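Local coordinates for protein Nrps/pks (Streptomyces albus, PDB 4OPF) that is a ketosynthase domain of OzmH, an "AT-less" type I polyketide synthase of oxazolomycin biosynthesis, and probably handles thioester-bound acyl chains, at residues R244-V248 against V347-R351; A286-I292 against Y314-T320; L324-N330 against P357-G361. One frame throughout, in Å; residues are numbered along the deposited sequence. Where two conformers were deposited one is given.

Interaction 1 (R244-V248 against V347-R351); sequences RVHAV and VLMLR
His246 and Ala247, by strand 247-256 of the large mixed sheet of this thiolase-fold ketosynthase, pack against Val347, Leu350 and Arg351 in the last turns of helix 338-352. The apolar half is built on one methyl: Ala247 CB rests 4.0 Å from Val347 CG1, and Leu350 CD1 reaches the same CB at 4.3 Å. Val347 CG1 also meets the base of the histidine side chain, 3.7 Å from His246 CB, and so touches both residues at once. Beyond this patch His246 and Arg351 run side by side and point the same way. CG of Arg351 stands anti to its backbone N (chi1 -164°), and a bend at chi3 brings NH1 over one face of the imidazole, 3.1 Å from both His246 ND1 and His246 CE1; the two planes are 29° apart. The aliphatic part follows the same course, with Arg351 CD 3.4 Å from His246 ND1. Arg244 comes to the ring differently, its guanidinium turned so that His246 CE1 lies 3.5 Å above its plane. The two arginines bring like charges within 4.8 Å, NH2 of Arg244 to NH2 of Arg351. Asp94 forms a salt bridge with Arg244 NH1 and a hydrogen bond with His246 NE2; its carboxylate would partly offset that positive charge, and the bond would help to set the turn of the ring. Strand 9-17 lies alongside, its Met14 touching both His246 and Val347 and its Val11 bonded to the backbone of His246 and Ala247, while helix 24-33 covers Leu348 and Met349.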
loop_
_atom_site.group_PDB
_atom_site.type_symbol
_atom_site.label_atom_id
_atom_site.label_comp_id
_atom_site.label_asym_id
_atom_site.label_seq_id
_atom_site.Cartn_x
_atom_site.Cartn_y
_atom_site.Cartn_z
ATOM N N ARG A 244 5.646 25.059 9.136
ATOM C CA ARG A 244 4.829 24.837 10.326
ATOM C C ARG A 244 4.963 23.354 10.745
ATOM O O ARG A 244 5.121 22.456 9.885
ATOM C CB ARG A 244 3.371 25.148 9.985
ATOM C CG ARG A 244 3.134 26.512 9.315
ATOM C CD ARG A 244 1.660 26.776 9.092
ATOM N NE ARG A 244 0.991 27.105 10.335
ATOM C CZ ARG A 244 -0.304 26.990 10.563
ATOM N NH1 ARG A 244 -1.108 26.501 9.641
ATOM N NH2 ARG A 244 -0.794 27.331 11.754
ATOM N N VAL A 245 5.028 23.077 12.036
ATOM C CA VAL A 245 5.034 21.726 12.506
ATOM C C VAL A 245 3.954 21.646 13.540
ATOM O O VAL A 245 4.147 22.098 14.653
ATOM C CB VAL A 245 6.369 21.344 13.166
ATOM C CG1 VAL A 245 6.273 19.923 13.706
ATOM C CG2 VAL A 245 7.530 21.456 12.185
ATOM N N HIS A 246 2.844 21.026 13.195
ATOM C CA HIS A 246 1.715 20.839 14.088
ATOM C C HIS A 246 1.909 19.725 15.104
ATOM O O HIS A 246 1.389 19.787 16.201
ATOM C CB HIS A 246 0.487 20.456 13.274
ATOM C CG HIS A 246 0.016 21.518 12.333
ATOM N ND1 HIS A 246 -0.155 22.821 12.711
ATOM C CD2 HIS A 246 -0.323 21.463 11.029
ATOM C CE1 HIS A 246 -0.593 23.524 11.682
ATOM N NE2 HIS A 246 -0.740 22.710 10.660
ATOM N N ALA A 247 2.584 18.675 14.691
ATOM C CA ALA A 247 2.929 17.573 15.557
ATOM C C ALA A 247 3.933 16.712 14.821
ATOM O O ALA A 247 4.210 16.921 13.637
ATOM C CB ALA A 247 1.690 16.779 15.959
ATOM N N VAL A 248 4.485 15.752 15.525
ATOM C CA VAL A 248 5.431 14.828 14.986
ATOM C C VAL A 248 4.896 13.399 15.128
ATOM O O VAL A 248 4.547 12.936 16.244
ATOM C CB VAL A 248 6.774 14.960 15.725
ATOM C CG1 VAL A 248 7.813 13.974 15.230
ATOM C CG2 VAL A 248 7.310 16.368 15.528
ATOM N N VAL A 347 -3.678 15.492 16.907
ATOM C CA VAL A 347 -2.766 16.532 16.512
ATOM C C VAL A 347 -3.259 17.847 17.061
ATOM O O VAL A 347 -2.490 18.630 17.575
ATOM C CB VAL A 347 -2.607 16.623 14.972
ATOM C CG1 VAL A 347 -1.904 17.925 14.588
ATOM C CG2 VAL A 347 -1.899 15.360 14.449
ATOM N N LEU A 348 -4.544 18.099 16.966
ATOM C CA LEU A 348 -5.078 19.334 17.515
ATOM C C LEU A 348 -4.920 19.438 19.057
ATOM O O LEU A 348 -4.614 20.516 19.603
ATOM C CB LEU A 348 -6.541 19.475 17.129
ATOM C CG LEU A 348 -6.791 19.745 15.656
ATOM C CD1 LEU A 348 -8.284 19.679 15.378
ATOM C CD2 LEU A 348 -6.286 21.127 15.298
HETATM N N MSE A 349 -5.147 18.336 19.748
HETATM C CA MSE A 349 -4.924 18.281 21.206
HETATM C C MSE A 349 -3.509 18.613 21.552
HETATM O O MSE A 349 -3.267 19.391 22.462
HETATM C CB MSE A 349 -5.254 16.908 21.730
HETATM C CG MSE A 349 -6.776 16.803 21.944
HETATM SE SE MSE A 349 -7.225 14.965 22.523
HETATM C CE MSE A 349 -5.807 14.813 23.854
ATOM N N LEU A 350 -2.550 17.999 20.852
ATOM C CA LEU A 350 -1.106 18.207 21.094
ATOM C C LEU A 350 -0.683 19.638 20.812
ATOM O O LEU A 350 -0.011 20.291 21.624
ATOM C CB LEU A 350 -0.260 17.243 20.255
ATOM C CG LEU A 350 -0.321 15.784 20.671
ATOM C CD1 LEU A 350 0.237 14.909 19.545
ATOM C CD2 LEU A 350 0.465 15.537 21.958
ATOM N N ARG A 351 -1.165 20.165 19.700
ATOM C CA ARG A 351 -0.933 21.542 19.340
ATOM C C ARG A 351 -1.522 22.530 20.349
ATOM O O ARG A 351 -0.867 23.511 20.663
ATOM C CB ARG A 351 -1.530 21.794 17.945
ATOM C CG ARG A 351 -1.060 23.046 17.289
ATOM C CD ARG A 351 -1.509 23.102 15.830
ATOM N NE ARG A 351 -2.541 24.104 15.596
ATOM C CZ ARG A 351 -3.269 24.194 14.482
ATOM N NH1 ARG A 351 -3.118 23.335 13.480
ATOM N NH2 ARG A 351 -4.184 25.141 14.384
#

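Interaction 2 (A286-I292 against Y314-T320); sequences ADDVTYI and YRDGSDT
The Tyr314 ring carries Ile292 CD1 over one face, a CH-pi contact 3.9 Å from the centroid, and has Ala286 O in plane at its edge; Val289 CB approaches obliquely, 3.6 Å from Tyr314 CE1. The guanidinium of Arg315, by contrast, is ringed by carbonyls. Its NH2 gives a fairly straight bond (164°) to Val289 O at 2.9 Å, close to the guanidinium plane. NH1 is shared between Tyr314 O and Ala286 O; the latter bond is more bent, 131°, and its donor stands above the carbonyl plane, while Val289 N reaches Ala286 O from the opposite face. Arg315 NE turns to Thr320 O at 2.7 Å. Pro321 O is a further partner of NH2. A bend at chi2 (-56°) folds the arginine back so that one group ties both segments, and the carbonyls round its edge fix its orientation and rotation. Asp287 OD1 lies over one face, an attraction of charges alone, since no N-H points at it (Asp287 OD1 to Arg315 NE 3.8 Å, long). Its firmer partner is Ser318 OG, which donates on the syn side at 2.7 Å and in turn accepts from Thr320 N, an ST turn. A water bonds to Tyr314 O and weakly to Asp287 OD1. The contact thus closes the helix 300-314 crossover between parallel strands 291-293 and 322-325, with helix 268-282 packed on Ala286, Val289 and Tyr314, and Tyr314 OH bonded to His404.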
loop_
_atom_site.group_PDB
_atom_site.type_symbol
_atom_site.label_atom_id
_atom_site.label_comp_id
_atom_site.label_asym_id
_atom_site.label_seq_id
_atom_site.Cartn_x
_atom_site.Cartn_y
_atom_site.Cartn_z
ATOM N N ALA A 286 6.625 3.746 27.429
ATOM C CA ALA A 286 5.167 3.641 27.522
ATOM C C ALA A 286 4.533 4.667 28.451
ATOM O O ALA A 286 3.471 5.205 28.152
ATOM C CB ALA A 286 4.802 2.239 28.006
ATOM N N ASP A 287 5.136 4.894 29.607
ATOM C CA ASP A 287 4.605 5.853 30.573
ATOM C C ASP A 287 4.568 7.296 30.084
ATOM O O ASP A 287 3.883 8.121 30.661
ATOM C CB ASP A 287 5.449 5.810 31.858
ATOM C CG ASP A 287 4.944 4.783 32.891
ATOM O OD1 ASP A 287 3.810 4.287 32.846
ATOM O OD2 ASP A 287 5.729 4.469 33.804
ATOM N N ASP A 288 5.338 7.622 29.047
ATOM C CA ASP A 288 5.326 8.951 28.503
ATOM C C ASP A 288 4.129 9.222 27.622
ATOM O O ASP A 288 3.843 10.390 27.363
ATOM C CB ASP A 288 6.609 9.236 27.736
ATOM C CG ASP A 288 7.822 9.361 28.670
ATOM O OD1 ASP A 288 7.670 9.764 29.815
ATOM O OD2 ASP A 288 8.918 9.050 28.236
ATOM N N VAL A 289 3.435 8.183 27.179
ATOM C CA VAL A 289 2.226 8.378 26.345
ATOM C C VAL A 289 1.078 8.641 27.323
ATOM O O VAL A 289 0.712 7.787 28.101
ATOM C CB VAL A 289 1.948 7.175 25.450
ATOM C CG1 VAL A 289 0.703 7.375 24.597
ATOM C CG2 VAL A 289 3.150 6.875 24.554
ATOM N N THR A 290 0.529 9.835 27.223
ATOM C CA THR A 290 -0.421 10.402 28.168
ATOM C C THR A 290 -1.881 10.226 27.776
ATOM O O THR A 290 -2.762 10.196 28.653
ATOM C CB THR A 290 -0.110 11.897 28.298
ATOM O OG1 THR A 290 1.213 12.016 28.787
ATOM C CG2 THR A 290 -1.049 12.652 29.208
ATOM N N TYR A 291 -2.155 10.126 26.485
ATOM C CA TYR A 291 -3.515 10.029 25.987
ATOM C C TYR A 291 -3.569 9.039 24.828
ATOM O O TYR A 291 -2.671 9.025 23.999
ATOM C CB TYR A 291 -3.945 11.392 25.464
ATOM C CG TYR A 291 -5.380 11.470 24.983
ATOM C CD1 TYR A 291 -6.382 11.746 25.870
ATOM C CD2 TYR A 291 -5.732 11.238 23.639
ATOM C CE1 TYR A 291 -7.695 11.837 25.491
ATOM C CE2 TYR A 291 -7.072 11.295 23.238
ATOM C CZ TYR A 291 -8.038 11.622 24.158
ATOM O OH TYR A 291 -9.381 11.740 23.842
ATOM N N ILE A 292 -4.605 8.216 24.780
ATOM C CA ILE A 292 -4.864 7.320 23.681
ATOM C C ILE A 292 -6.286 7.569 23.140
ATOM O O ILE A 292 -7.273 7.455 23.872
ATOM C CB ILE A 292 -4.758 5.882 24.138
ATOM C CG1 ILE A 292 -3.358 5.663 24.750
ATOM C CG2 ILE A 292 -5.002 4.908 23.017
ATOM C CD1 ILE A 292 -3.168 4.292 25.257
ATOM N N TYR A 314 0.744 -0.489 27.905
ATOM C CA TYR A 314 1.093 0.891 28.291
ATOM C C TYR A 314 1.357 1.113 29.777
ATOM O O TYR A 314 2.130 2.024 30.133
ATOM C CB TYR A 314 -0.017 1.870 27.830
ATOM C CG TYR A 314 0.196 2.294 26.411
ATOM C CD1 TYR A 314 1.102 3.253 26.145
ATOM C CD2 TYR A 314 -0.475 1.731 25.365
ATOM C CE1 TYR A 314 1.317 3.696 24.892
ATOM C CE2 TYR A 314 -0.235 2.129 24.070
ATOM C CZ TYR A 314 0.653 3.123 23.842
ATOM O OH TYR A 314 1.031 3.567 22.611
ATOM N N ARG A 315 0.726 0.297 30.612
ATOM C CA ARG A 315 0.756 0.465 32.069
ATOM C C ARG A 315 1.044 -0.819 32.854
ATOM O O ARG A 315 0.499 -1.030 33.932
ATOM C CB ARG A 315 -0.541 1.130 32.575
ATOM C CG ARG A 315 -0.719 2.595 32.123
ATOM C CD ARG A 315 0.437 3.506 32.515
ATOM N NE ARG A 315 0.177 4.882 32.117
ATOM C CZ ARG A 315 0.594 5.452 30.980
ATOM N NH1 ARG A 315 1.299 4.805 30.088
ATOM N NH2 ARG A 315 0.274 6.702 30.724
ATOM N N ASP A 316 1.920 -1.659 32.325
ATOM C CA ASP A 316 2.229 -2.924 32.972
ATOM C C ASP A 316 3.108 -2.634 34.169
ATOM O O ASP A 316 4.209 -2.175 34.001
ATOM C CB ASP A 316 2.948 -3.858 31.979
ATOM C CG ASP A 316 3.054 -5.252 32.503
ATOM O OD1 ASP A 316 2.382 -5.520 33.533
ATOM O OD2 ASP A 316 3.856 -6.063 31.973
ATOM N N GLY A 317 2.593 -2.839 35.364
ATOM C CA GLY A 317 3.302 -2.519 36.601
ATOM C C GLY A 317 3.442 -1.017 36.850
ATOM O O GLY A 317 4.385 -0.599 37.518
ATOM N N SER A 318 2.523 -0.203 36.306
ATOM C CA SER A 318 2.612 1.242 36.451
ATOM C C SER A 318 1.322 1.822 36.974
ATOM O O SER A 318 0.260 1.329 36.651
ATOM C CB SER A 318 2.924 1.890 35.101
ATOM O OG SER A 318 2.856 3.288 35.179
ATOM N N ASP A 319 1.443 2.904 37.741
ATOM C CA ASP A 319 0.320 3.682 38.251
ATOM C C ASP A 319 0.210 5.025 37.547
ATOM O O ASP A 319 -0.604 5.822 37.951
ATOM C CB ASP A 319 0.483 3.916 39.785
ATOM C CG ASP A 319 0.566 2.575 40.592
ATOM O OD1 ASP A 319 -0.295 1.672 40.383
ATOM O OD2 ASP A 319 1.500 2.400 41.427
ATOM N N THR A 320 1.013 5.301 36.508
ATOM C CA THR A 320 0.946 6.597 35.865
ATOM C C THR A 320 -0.433 6.756 35.168
ATOM O O THR A 320 -0.823 5.868 34.417
ATOM C CB THR A 320 2.063 6.701 34.805
ATOM O OG1 THR A 320 3.345 6.595 35.423
ATOM C CG2 THR A 320 2.012 7.992 34.027
HETATM O O HOH W 1 4.575 1.644 31.740
#

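Interaction 3 (L324-N330 against P357-G361); sequences LGSVKPN and PFLSG
Pro329 against Leu359, and Phe358 against Gly325 and Ser326, form the apolar group of this contact, in which the loop 357-361 lies along the exit of strand 322-325 and helix 328-331. Pro329 CB sits 3.7 Å from Leu359 CB, with the proline CG reaching on toward Phe358 CE1. With chi1 at 176°, the Phe358 ring is carried away from its own backbone N toward the bend of 324-330, placing CD1 4.0 Å from Gly325 CA and CE1 4.0 Å from Ser326 CB; the ring of Phe377 stacks on it. The Leu359 and Asn330 side chains cross at about a right angle, Leu359 CD1 3.8 Å from Asn330 ND2.

Polar links between the two segments run through water. One water accepts from Ser326 N and donates to Pro357 O, lying in the plane of the Phe358 ring at its edge. A second accepts from Leu359 N at 2.9 Å and bridges to Asn330 OD1 at 2.8 Å. A third accepts from Asn330 ND2 at 3.0 Å and bridges to Pro357 O. Within 324-330, Ser326 OG accepts from Lys328 N at 3.1 Å, a capping bond.

Since ND2 also bonds Arg35 O, both ends of the Asn330 amide are engaged, which fixes its orientation. The loop is therefore joined to the turn by hydrophobic surfaces and bridging waters, without a direct hydrogen bond between the two segments.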
loop_
_atom_site.group_PDB
_atom_site.type_symbol
_atom_site.label_atom_id
_atom_site.label_comp_id
_atom_site.label_asym_id
_atom_site.label_seq_id
_atom_site.Cartn_x
_atom_site.Cartn_y
_atom_site.Cartn_z
ATOM N N LEU A 324 -7.973 8.133 28.216
ATOM C CA LEU A 324 -8.544 7.476 27.043
ATOM C C LEU A 324 -9.700 8.280 26.509
ATOM O O LEU A 324 -10.493 8.846 27.273
ATOM C CB LEU A 324 -9.088 6.084 27.377
ATOM C CG LEU A 324 -8.125 5.120 28.068
ATOM C CD1 LEU A 324 -8.698 3.724 28.109
ATOM C CD2 LEU A 324 -6.791 5.057 27.380
ATOM N N GLY A 325 -9.813 8.288 25.199
ATOM C CA GLY A 325 -10.896 8.919 24.511
ATOM C C GLY A 325 -11.313 8.290 23.175
ATOM O O GLY A 325 -10.817 7.227 22.746
ATOM N N SER A 326 -12.304 8.933 22.569
ATOM C CA SER A 326 -12.817 8.577 21.259
ATOM C C SER A 326 -13.614 9.702 20.647
ATOM O O SER A 326 -14.482 10.255 21.333
ATOM C CB SER A 326 -13.766 7.363 21.431
ATOM O OG SER A 326 -14.374 7.048 20.179
ATOM N N VAL A 327 -13.497 9.919 19.322
ATOM C CA VAL A 327 -14.306 10.896 18.611
ATOM C C VAL A 327 -15.664 10.374 18.266
ATOM O O VAL A 327 -16.524 11.139 17.815
ATOM C CB VAL A 327 -13.725 11.366 17.244
ATOM C CG1 VAL A 327 -12.497 12.144 17.472
ATOM C CG2 VAL A 327 -13.353 10.221 16.324
ATOM N N LYS A 328 -15.843 9.071 18.355
ATOM C CA LYS A 328 -17.079 8.498 17.800
ATOM C C LYS A 328 -18.378 8.989 18.459
ATOM O O LYS A 328 -19.368 9.188 17.779
ATOM C CB LYS A 328 -17.030 6.987 17.834
ATOM C CG LYS A 328 -15.952 6.440 16.926
ATOM C CD LYS A 328 -16.049 4.937 16.835
ATOM C CE LYS A 328 -14.796 4.389 16.183
ATOM N NZ LYS A 328 -14.942 2.902 16.157
ATOM N N PRO A 329 -18.395 9.197 19.782
ATOM C CA PRO A 329 -19.616 9.785 20.346
ATOM C C PRO A 329 -19.859 11.219 19.849
ATOM O O PRO A 329 -20.987 11.662 19.862
ATOM C CB PRO A 329 -19.341 9.783 21.849
ATOM C CG PRO A 329 -18.317 8.714 22.028
ATOM C CD PRO A 329 -17.423 8.874 20.826
ATOM N N ASN A 330 -18.826 11.928 19.381
ATOM C CA ASN A 330 -18.987 13.270 18.869
ATOM C C ASN A 330 -19.455 13.302 17.404
ATOM O O ASN A 330 -20.235 14.168 17.043
ATOM C CB ASN A 330 -17.674 14.035 18.914
ATOM C CG ASN A 330 -17.029 14.065 20.304
ATOM O OD1 ASN A 330 -16.384 13.095 20.750
ATOM N ND2 ASN A 330 -17.135 15.194 20.959
ATOM N N PRO A 357 -13.009 16.544 26.342
ATOM C CA PRO A 357 -13.891 15.640 27.077
ATOM C C PRO A 357 -14.161 14.353 26.316
ATOM O O PRO A 357 -14.271 14.356 25.088
ATOM C CB PRO A 357 -15.214 16.412 27.192
ATOM C CG PRO A 357 -14.967 17.766 26.704
ATOM C CD PRO A 357 -13.582 17.875 26.146
ATOM N N PHE A 358 -14.311 13.281 27.053
ATOM C CA PHE A 358 -14.892 12.068 26.551
ATOM C C PHE A 358 -16.379 12.022 26.890
ATOM O O PHE A 358 -16.774 12.250 28.042
ATOM C CB PHE A 358 -14.185 10.886 27.162
ATOM C CG PHE A 358 -14.775 9.573 26.785
ATOM C CD1 PHE A 358 -14.738 9.134 25.483
ATOM C CD2 PHE A 358 -15.388 8.778 27.735
ATOM C CE1 PHE A 358 -15.285 7.912 25.126
ATOM C CE2 PHE A 358 -15.914 7.541 27.394
ATOM C CZ PHE A 358 -15.872 7.107 26.080
ATOM N N LEU A 359 -17.206 11.710 25.894
ATOM C CA LEU A 359 -18.658 11.748 26.062
ATOM C C LEU A 359 -19.307 10.488 26.681
ATOM O O LEU A 359 -20.132 10.601 27.567
ATOM C CB LEU A 359 -19.335 12.139 24.742
ATOM C CG LEU A 359 -19.454 13.641 24.469
ATOM C CD1 LEU A 359 -18.098 14.329 24.536
ATOM C CD2 LEU A 359 -20.065 13.886 23.092
ATOM N N SER A 360 -18.935 9.294 26.271
ATOM C CA SER A 360 -19.622 8.066 26.743
ATOM C C SER A 360 -19.055 7.490 28.067
ATOM O O SER A 360 -18.793 8.259 29.006
ATOM C CB SER A 360 -19.634 7.015 25.625
ATOM O OG SER A 360 -20.497 5.947 25.951
ATOM N N GLY A 361 -18.891 6.146 28.162
ATOM C CA GLY A 361 -18.287 5.456 29.338
ATOM C C GLY A 361 -19.059 5.489 30.669
ATOM O O GLY A 361 -18.514 5.165 31.743
HETATM O O HOH W 2 -12.569 11.806 23.875
HETATM O O HOH W 3 -16.255 11.714 23.160
HETATM O O HOH W 4 -14.927 15.717 22.919
#

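How the interactions relate
The three contacts meet the same mixed sheet at different points, their centres 19 to 21 Å apart. Interactions 2 and 3 are joined by neighbouring parallel strands: Ile292 O lies 3.0 Å from Gly325 N, a probable hydrogen bond, and Ile292 CB packs on Leu324 CD2. Interaction 1 touches interaction 2 through the selenomethionine Met349, whose CE is 3.6 Å from Tyr291 CG; it stays about 7 Å from interaction 3 at the nearest atoms, although helix 328-331 leads on to helix 338-352. Interaction 3 borders the probable active-site region: Lys328 bonds Asn295 O and Ala296 O, and Lys328 to His333 matches the Lys-x-Asn-x-Gly-His motif of ketosynthases.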